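Local coordinates for SusD superfamily protein (Bacteroides thetaiotaomicron, PDB 3MCX), which is of unknown function but, as a SusD-family protein of the outer membrane, probably helps capture glycans for uptake, and binds zinc ions, at residues H38-D43 and N89-V94; L82-P87 and P460-E465. One frame throughout, in Å; residues are numbered along the deposited sequence.

Contact 1 of 2, residues H38-D43 and N89-V94; sequences HSYYGD and NTVYKV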
# COMPACT_ATOMS: atom_id res chain seq x y z
N HIS A 38 -10.54 7.13 7.18
CA HIS A 38 -10.19 8.22 6.32
C HIS A 38 -8.83 8.80 6.72
O HIS A 38 -8.55 8.97 7.91
CB HIS A 38 -11.33 9.23 6.35
CG HIS A 38 -11.09 10.49 5.58
ND1 HIS A 38 -10.69 10.50 4.26
CD2 HIS A 38 -11.27 11.79 5.93
CE1 HIS A 38 -10.58 11.75 3.85
NE2 HIS A 38 -10.92 12.55 4.85
N SER A 39 -8.02 9.06 5.70
CA SER A 39 -6.71 9.69 5.79
C SER A 39 -5.61 8.70 6.12
O SER A 39 -4.44 9.08 6.07
CB SER A 39 -6.68 10.90 6.73
OG SER A 39 -7.76 11.80 6.51
N TYR A 40 -5.96 7.46 6.43
CA TYR A 40 -4.98 6.40 6.52
C TYR A 40 -5.24 5.38 5.38
O TYR A 40 -5.20 5.77 4.23
CB TYR A 40 -4.92 5.79 7.92
CG TYR A 40 -3.62 5.04 8.27
CD1 TYR A 40 -2.76 4.55 7.28
CD2 TYR A 40 -3.26 4.82 9.60
CE1 TYR A 40 -1.61 3.87 7.59
CE2 TYR A 40 -2.09 4.11 9.91
CZ TYR A 40 -1.29 3.65 8.89
OH TYR A 40 -0.14 2.95 9.20
N TYR A 41 -5.54 4.13 5.70
CA TYR A 41 -5.70 3.14 4.63
C TYR A 41 -7.07 3.22 3.94
O TYR A 41 -7.24 2.61 2.87
CB TYR A 41 -5.48 1.74 5.18
CG TYR A 41 -4.06 1.29 5.31
CD1 TYR A 41 -3.26 1.12 4.20
CD2 TYR A 41 -3.53 1.00 6.55
CE1 TYR A 41 -1.95 0.64 4.31
CE2 TYR A 41 -2.22 0.53 6.66
CZ TYR A 41 -1.43 0.36 5.56
OH TYR A 41 -0.14 -0.13 5.68
N GLY A 42 -8.03 3.95 4.48
CA GLY A 42 -9.29 4.17 3.78
C GLY A 42 -9.11 4.73 2.38
O GLY A 42 -9.92 4.46 1.49
N ASP A 43 -8.10 5.59 2.21
CA ASP A 43 -7.97 6.40 0.99
C ASP A 43 -6.54 6.80 0.69
O ASP A 43 -5.92 6.17 -0.18
CB ASP A 43 -8.98 7.56 0.97
CG ASP A 43 -9.21 8.13 2.35
OD1 ASP A 43 -8.21 8.37 3.03
OD2 ASP A 43 -10.38 8.36 2.73
N ASN A 89 -0.97 13.52 10.26
CA ASN A 89 -1.46 13.57 11.62
C ASN A 89 -2.16 12.25 11.97
O ASN A 89 -2.11 11.79 13.10
CB ASN A 89 -2.43 14.72 11.84
CG ASN A 89 -1.75 16.07 11.99
OD1 ASN A 89 -0.55 16.14 12.25
ND2 ASN A 89 -2.53 17.13 11.91
N THR A 90 -2.86 11.66 11.01
CA THR A 90 -3.63 10.44 11.29
C THR A 90 -2.69 9.29 11.58
O THR A 90 -2.96 8.49 12.50
CB THR A 90 -4.60 10.13 10.14
OG1 THR A 90 -5.42 11.29 9.90
CG2 THR A 90 -5.48 8.90 10.45
N VAL A 91 -1.61 9.13 10.80
CA VAL A 91 -0.67 8.04 11.06
C VAL A 91 0.05 8.26 12.38
O VAL A 91 0.24 7.31 13.15
CB VAL A 91 0.25 7.75 9.87
CG1 VAL A 91 1.20 6.61 10.23
CG2 VAL A 91 -0.58 7.36 8.64
N TYR A 92 0.41 9.50 12.69
CA TYR A 92 1.02 9.77 14.00
C TYR A 92 0.05 9.48 15.15
O TYR A 92 0.46 9.09 16.23
CB TYR A 92 1.62 11.18 14.08
CG TYR A 92 3.04 11.21 13.59
CD1 TYR A 92 4.02 10.57 14.30
CD2 TYR A 92 3.37 11.82 12.37
CE1 TYR A 92 5.32 10.55 13.84
CE2 TYR A 92 4.65 11.79 11.90
CZ TYR A 92 5.63 11.15 12.64
OH TYR A 92 6.91 11.08 12.13
N LYS A 93 -1.25 9.71 14.95
CA LYS A 93 -2.23 9.36 15.98
C LYS A 93 -2.21 7.85 16.23
O LYS A 93 -2.24 7.42 17.38
CB LYS A 93 -3.64 9.82 15.58
CG LYS A 93 -4.69 9.67 16.68
CD LYS A 93 -6.01 10.32 16.15
CE LYS A 93 -7.19 10.13 17.09
NZ LYS A 93 -8.42 10.65 16.36
N VAL A 94 -2.16 7.06 15.16
CA VAL A 94 -2.06 5.62 15.32
C VAL A 94 -0.77 5.27 16.08
O VAL A 94 -0.80 4.46 17.00
CB VAL A 94 -2.11 4.87 14.00
CG1 VAL A 94 -1.68 3.39 14.18
CG2 VAL A 94 -3.54 4.95 13.41
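With CG anti to the backbone N (chi1 -159°), Tyr40 points its first side-chain bond at helix 81-106 and lays its ring alongside it, where Val91 holds CG2 anti to its carbonyl carbon and so presents that methyl to the loop. The two meet squarely: Val91 CG2 sits 3.5 Å from the centroid of the Tyr40 ring, 1° off the ring normal, a CH-pi contact almost exactly over the ring centre. All six ring carbons are therefore about equally far from the one methyl, while Val91 CG1 leans past the ring toward the phenol end. One turn further along, Val94 brings CG2 to the ring edge, near its plane, 3.8 Å from Tyr40 CD2, so the two valines take a face and an edge of the same ring. Tyr40 OH reaches past them to hydrogen-bond Ser132 and Asn135 of helix 115-140. A leucine here has neither the flat face nor the hydroxyl, so the seat of the Val91 methyl and the tie to helix 115-140 would probably be lost. Nearer the start of the segment, Ser39 CB lies 3.4 Å from Thr90 OG1, a hydroxyl already bonded to Leu86 O within its own helix, and Thr90 CG2 packs on Tyr40 CB. Asp43 braces the loop from within: His38 ND1 gives a nearly straight 2.6 Å bond to Asp43 OD2, and Ser39 N binds the syn lone pair of Asp43 OD1. The buried Ser39 O, by contrast, has no polar partner in the model. Taken together, this is the packing of a helix-connecting loop, between helices 21-36 and 44-51, in the helical part of a SusD-type fold, with an aromatic side chain wedged against the long neighbouring helix.

Contact 2 of 2, residues L82-P87 and P460-E465; sequences LNIVLP and PIPQSE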
# COMPACT_ATOMS: atom_id res chain seq x y z
N LEU A 82 -6.25 17.87 3.07
CA LEU A 82 -6.65 16.55 2.69
C LEU A 82 -5.49 15.62 2.42
O LEU A 82 -5.52 14.43 2.79
CB LEU A 82 -7.58 16.60 1.48
CG LEU A 82 -8.25 15.30 1.09
CD1 LEU A 82 -9.43 14.98 2.01
CD2 LEU A 82 -8.73 15.32 -0.39
N ASN A 83 -4.45 16.15 1.77
CA ASN A 83 -3.42 15.29 1.23
C ASN A 83 -2.11 15.26 1.95
O ASN A 83 -1.28 14.39 1.69
CB ASN A 83 -3.21 15.69 -0.23
CG ASN A 83 -4.47 15.47 -1.06
OD1 ASN A 83 -5.08 14.41 -0.94
ND2 ASN A 83 -4.85 16.45 -1.87
N ILE A 84 -1.90 16.20 2.86
CA ILE A 84 -0.65 16.30 3.61
C ILE A 84 -0.89 16.35 5.11
O ILE A 84 -0.39 15.48 5.84
CB ILE A 84 0.17 17.51 3.14
CG1 ILE A 84 0.62 17.36 1.68
CG2 ILE A 84 1.39 17.77 4.05
CD1 ILE A 84 1.58 16.19 1.39
N VAL A 85 -1.67 17.31 5.58
CA VAL A 85 -1.87 17.44 7.02
C VAL A 85 -2.58 16.21 7.59
O VAL A 85 -2.15 15.63 8.58
CB VAL A 85 -2.68 18.71 7.36
CG1 VAL A 85 -2.89 18.87 8.87
CG2 VAL A 85 -1.95 19.97 6.85
N LEU A 86 -3.70 15.81 6.99
CA LEU A 86 -4.46 14.69 7.55
C LEU A 86 -3.67 13.36 7.48
O LEU A 86 -3.63 12.64 8.48
CB LEU A 86 -5.84 14.61 6.86
CG LEU A 86 -6.86 15.61 7.38
CD1 LEU A 86 -8.11 15.53 6.51
CD2 LEU A 86 -7.21 15.37 8.87
N PRO A 87 -3.06 13.02 6.33
CA PRO A 87 -2.32 11.76 6.32
C PRO A 87 -1.15 11.69 7.28
O PRO A 87 -0.90 10.63 7.84
CB PRO A 87 -1.90 11.61 4.84
CG PRO A 87 -2.95 12.43 4.08
CD PRO A 87 -3.21 13.59 4.97
N PRO A 460 5.81 17.13 0.73
CA PRO A 460 6.15 18.14 1.71
C PRO A 460 5.68 17.77 3.11
O PRO A 460 4.59 17.26 3.27
CB PRO A 460 5.45 19.40 1.21
CG PRO A 460 4.32 18.86 0.44
CD PRO A 460 4.73 17.56 -0.16
N ILE A 461 6.52 18.06 4.08
CA ILE A 461 6.17 17.97 5.48
C ILE A 461 5.04 19.01 5.69
O ILE A 461 5.10 20.09 5.16
CB ILE A 461 7.38 18.34 6.35
CG1 ILE A 461 8.60 17.42 6.07
CG2 ILE A 461 7.02 18.36 7.88
CD1 ILE A 461 8.37 15.94 6.24
N PRO A 462 4.01 18.67 6.49
CA PRO A 462 2.92 19.63 6.68
C PRO A 462 3.43 20.97 7.17
O PRO A 462 4.28 21.06 8.06
CB PRO A 462 2.03 18.96 7.75
CG PRO A 462 2.33 17.52 7.66
CD PRO A 462 3.74 17.37 7.12
N GLN A 463 2.85 22.05 6.64
CA GLN A 463 3.23 23.36 7.06
C GLN A 463 2.97 23.59 8.55
O GLN A 463 3.69 24.34 9.19
CB GLN A 463 2.50 24.48 6.27
CG GLN A 463 3.04 25.84 6.45
CD GLN A 463 4.46 25.99 5.97
OE1 GLN A 463 4.81 25.38 4.95
NE2 GLN A 463 5.26 26.82 6.64
N SER A 464 1.96 22.90 9.08
CA SER A 464 1.66 22.96 10.52
C SER A 464 2.91 22.57 11.33
O SER A 464 3.22 23.22 12.32
CB SER A 464 0.52 22.00 10.84
OG SER A 464 0.69 20.73 10.31
N GLU A 465 3.60 21.53 10.89
CA GLU A 465 4.86 21.14 11.56
C GLU A 465 5.97 22.13 11.41
O GLU A 465 6.71 22.43 12.35
CB GLU A 465 5.33 19.76 11.07
CG GLU A 465 4.41 18.64 11.39
CD GLU A 465 4.40 18.25 12.87
OE1 GLU A 465 5.31 18.55 13.67
OE2 GLU A 465 3.38 17.66 13.22
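Ile84 is the bump here, and the two prolines Pro460 and Pro462 with the backbone between them form the hollow that takes it. Its two branches part company at CB: CG2, anti to the backbone N, drops between the carbonyl of Pro460 and the ring of Pro462, whereas CG1 and CD1 lie against the ring of Pro460. Ile84 CG2 is snugly seated, 3.3 Å from Pro460 O. Over the Pro462 ring, the same Ile84 CG2 lies 3.7 Å from Pro462 CG. At the other end, Ile84 CD1 lies 3.8 Å from Pro460 CD, the isoleucine crossing the proline at about a right angle. Ile461, set between the two prolines, points its own side chain away, where it touches Trp88, which keeps its bulk out of the hollow. Val85 meets the CB rim of Pro462 more loosely: Val85 CG2 stands 4.2 Å from Pro462 CB, and Val85 CG1 comes within 4.3 Å of Ser464 OG. The fit is one of shape, mostly apolar, with a backbone carbonyl forming part of the wall. It is made where helix 81-106 is irregular, with a wider pi-type turn at residues 82-85 and a kink at Pro87, and where Pro462 stands at the N-cap position of helix 463-468. Trp88, one turn on from Ile84, also touches Pro462 and bonds through its indole NE1 to Glu465 OE2. The C-terminal segment thus lies against the early turns of helix 81-106, with Val76 of the preceding loop also touching Ile84, while helices 44-51 and 69-72 meet that same helix through Asn83 and Pro87.

How the contacts relate
From the N terminus, the chain leaves helix 21-36, makes the loop 38-43, and passes through helices 44-51 and 69-72 before entering helix 81-106. Residues 82-87 of that helix come first and have their partner far down the chain; residues 89-94 follow at once and close contact 1 back onto the loop, over 45 intervening residues. Contact 2 closes only when 460-465 arrives, 372 residues later, so the two closures cross rather than nest. Helix 81-106 is their common element, joining the loop after the first helix to the C-terminal segment. Their centres are 12 Å apart, and they touch directly, with Ser39 OG 3.4 Å from Leu86 CB.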